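Local coordinates for copper homeostasis protein cutF (Escherichia coli, PDB 2Z4I), which is an outer-membrane lipoprotein that activates the Cpx envelope-stress pathway, takes part in copper homeostasis and is needed for adhesion to hydrophobic surfaces, at residues A[87-92]-A[100-105]. The protein carries 1 engineered substitution. Sequence-based numbering, arbitrary orientation.
Sequences KSYYRA and LDREGN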
loop_
_atom_site.group_PDB
_atom_site.type_symbol
_atom_site.label_atom_id
_atom_site.label_comp_id
_atom_site.label_asym_id
_atom_site.label_seq_id
_atom_site.Cartn_x
_atom_site.Cartn_y
_atom_site.Cartn_z
ATOM N N LYS A 87 -0.923 -7.886 -37.451
ATOM C CA LYS A 87 -0.888 -8.972 -36.470
ATOM C C LYS A 87 -0.407 -8.591 -35.053
ATOM O O LYS A 87 0.224 -7.553 -34.841
ATOM C CB LYS A 87 -0.030 -10.125 -37.014
ATOM C CG LYS A 87 -0.531 -10.700 -38.331
ATOM C CD LYS A 87 0.219 -11.967 -38.750
ATOM C CE LYS A 87 -0.474 -12.626 -39.973
ATOM N NZ LYS A 87 0.017 -14.011 -40.333
ATOM N N SER A 88 -0.745 -9.447 -34.087
ATOM C CA SER A 88 -0.365 -9.292 -32.674
ATOM C C SER A 88 -0.318 -10.714 -32.093
ATOM O O SER A 88 -0.980 -11.615 -32.598
ATOM C CB SER A 88 -1.368 -8.414 -31.927
ATOM O OG SER A 88 -2.681 -8.667 -32.372
ATOM N N TYR A 89 0.436 -10.921 -31.022
ATOM C CA TYR A 89 0.592 -12.277 -30.530
ATOM C C TYR A 89 0.393 -12.507 -29.066
ATOM O O TYR A 89 0.772 -11.680 -28.248
ATOM C CB TYR A 89 1.988 -12.756 -30.897
ATOM C CG TYR A 89 2.477 -12.193 -32.213
ATOM C CD1 TYR A 89 2.947 -10.883 -32.305
ATOM C CD2 TYR A 89 2.436 -12.959 -33.374
ATOM C CE1 TYR A 89 3.363 -10.360 -33.526
ATOM C CE2 TYR A 89 2.847 -12.443 -34.593
ATOM C CZ TYR A 89 3.309 -11.154 -34.661
ATOM O OH TYR A 89 3.748 -10.674 -35.869
ATOM N N TYR A 90 -0.168 -13.666 -28.734
ATOM C CA TYR A 90 -0.400 -14.031 -27.346
ATOM C C TYR A 90 -0.044 -15.485 -27.065
ATOM O O TYR A 90 -0.064 -16.330 -27.951
ATOM C CB TYR A 90 -1.865 -13.828 -26.971
ATOM C CG TYR A 90 -2.392 -12.441 -27.166
ATOM C CD1 TYR A 90 -2.652 -11.956 -28.433
ATOM C CD2 TYR A 90 -2.654 -11.619 -26.078
ATOM C CE1 TYR A 90 -3.164 -10.683 -28.626
ATOM C CE2 TYR A 90 -3.166 -10.346 -26.253
ATOM C CZ TYR A 90 -3.418 -9.880 -27.537
ATOM O OH TYR A 90 -3.903 -8.601 -27.738
ATOM N N ARG A 91 0.280 -15.761 -25.811
ATOM C CA ARG A 91 0.593 -17.105 -25.357
ATOM C C ARG A 91 -0.372 -17.319 -24.207
ATOM O O ARG A 91 -0.319 -16.592 -23.215
ATOM C CB ARG A 91 2.026 -17.177 -24.841
ATOM C CG ARG A 91 2.375 -18.494 -24.164
ATOM C CD ARG A 91 3.874 -18.607 -23.899
ATOM N NE ARG A 91 4.347 -17.572 -22.975
ATOM C CZ ARG A 91 5.628 -17.244 -22.799
ATOM N NH1 ARG A 91 6.581 -17.871 -23.488
ATOM N NH2 ARG A 91 5.955 -16.284 -21.934
ATOM N N ALA A 92 -1.260 -18.296 -24.319
ATOM C CA ALA A 92 -2.213 -18.513 -23.239
ATOM C C ALA A 92 -1.743 -19.537 -22.201
ATOM O O ALA A 92 -1.842 -20.733 -22.427
ATOM C CB ALA A 92 -3.552 -18.931 -23.817
ATOM N N LEU A 100 2.829 -10.901 -26.549
ATOM C CA LEU A 100 4.204 -11.163 -26.967
ATOM C C LEU A 100 4.608 -10.405 -28.231
ATOM O O LEU A 100 3.764 -9.827 -28.925
ATOM C CB LEU A 100 4.384 -12.648 -27.263
ATOM C CG LEU A 100 3.738 -13.706 -26.381
ATOM C CD1 LEU A 100 3.921 -15.049 -27.056
ATOM C CD2 LEU A 100 4.373 -13.713 -25.006
ATOM N N ASP A 101 5.909 -10.422 -28.515
ATOM C CA ASP A 101 6.458 -9.832 -29.728
ATOM C C ASP A 101 6.419 -11.036 -30.677
ATOM O O ASP A 101 6.155 -12.148 -30.219
ATOM C CB ASP A 101 7.894 -9.373 -29.489
ATOM C CG ASP A 101 8.808 -10.500 -29.034
ATOM O OD1 ASP A 101 9.992 -10.220 -28.743
ATOM O OD2 ASP A 101 8.360 -11.663 -28.963
ATOM N N ARG A 102 6.674 -10.875 -31.974
ATOM C CA ARG A 102 6.572 -12.061 -32.821
ATOM C C ARG A 102 7.596 -13.152 -32.522
ATOM O O ARG A 102 7.432 -14.274 -32.971
ATOM C CB ARG A 102 6.595 -11.707 -34.315
ATOM C CG ARG A 102 7.871 -11.079 -34.825
ATOM C CD ARG A 102 7.750 -10.709 -36.309
ATOM N NE ARG A 102 8.094 -11.794 -37.231
ATOM C CZ ARG A 102 9.342 -12.148 -37.542
ATOM N NH1 ARG A 102 10.372 -11.510 -37.006
ATOM N NH2 ARG A 102 9.562 -13.134 -38.400
ATOM N N GLU A 103 8.636 -12.849 -31.754
ATOM C CA GLU A 103 9.627 -13.872 -31.427
ATOM C C GLU A 103 9.177 -14.776 -30.282
ATOM O O GLU A 103 9.794 -15.813 -30.016
ATOM C CB GLU A 103 10.965 -13.240 -31.059
ATOM C CG GLU A 103 11.660 -12.552 -32.208
ATOM C CD GLU A 103 11.257 -11.098 -32.355
ATOM O OE1 GLU A 103 11.518 -10.306 -31.416
ATOM O OE2 GLU A 103 10.686 -10.748 -33.413
ATOM N N GLY A 104 8.106 -14.382 -29.603
ATOM C CA GLY A 104 7.602 -15.175 -28.495
ATOM C C GLY A 104 7.938 -14.620 -27.120
ATOM O O GLY A 104 7.578 -15.205 -26.101
ATOM N N ASN A 105 8.631 -13.493 -27.080
ATOM C CA ASN A 105 8.984 -12.893 -25.811
ATOM C C ASN A 105 7.794 -12.081 -25.331
ATOM O O ASN A 105 7.063 -11.507 -26.133
ATOM C CB ASN A 105 10.191 -11.982 -25.989
ATOM C CG ASN A 105 11.350 -12.689 -26.647
ATOM O OD1 ASN A 105 12.152 -12.067 -27.355
ATOM N ND2 ASN A 105 11.451 -13.998 -26.416
#
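One face of the Y89 phenol ring is covered by CA and CB of R102: R102 CA stands 3.8 Å from the ring centroid and 13° off the ring normal, which meets the geometry of a CH-pi contact. R102 CB moves out toward the hydroxyl end, 3.4 Å from Y89 CZ, and the two side chains then run alongside each other in the same direction. L100 O sits at the ring edge, 3.6 Å from Y89 CD1. The second flat group, the R91 guanidinium, has L100 CD2 over one face, displaced toward its rim, while its NH2 forms a salt bridge with E98. R91 CB points toward L100 and lies 3.6 Å from L100 CD1; beyond it, CG anti to the backbone N (chi1 172°) and a bend at chi3 bring the guanidinium over L100 CD2. The fold here is the antiparallel barrel of the N-terminal, calycin-clan domain: strands 87-93 and 96-100 form a beta hairpin, and L100 N donates to Y89 O (2.8 Å, 165° at the hydrogen), joining the two chains just before the turn. A type I turn, D101 to G104, carries the chain onward and brings R102 CA over the face of the ring. Replacing Y89 by an alanine removes the ring face against which R102 CA and CB rest, and the turn would probably be freer to shift against the strand. On the turn itself, D101 OD2 accepts the backbone N-H of N105 on its syn side, though tilted out of the carboxylate plane, 2.6 Å from N105 N, and more weakly the backbone N-H of G104, while the backbone D101 O receives G104 N at 3.0 Å.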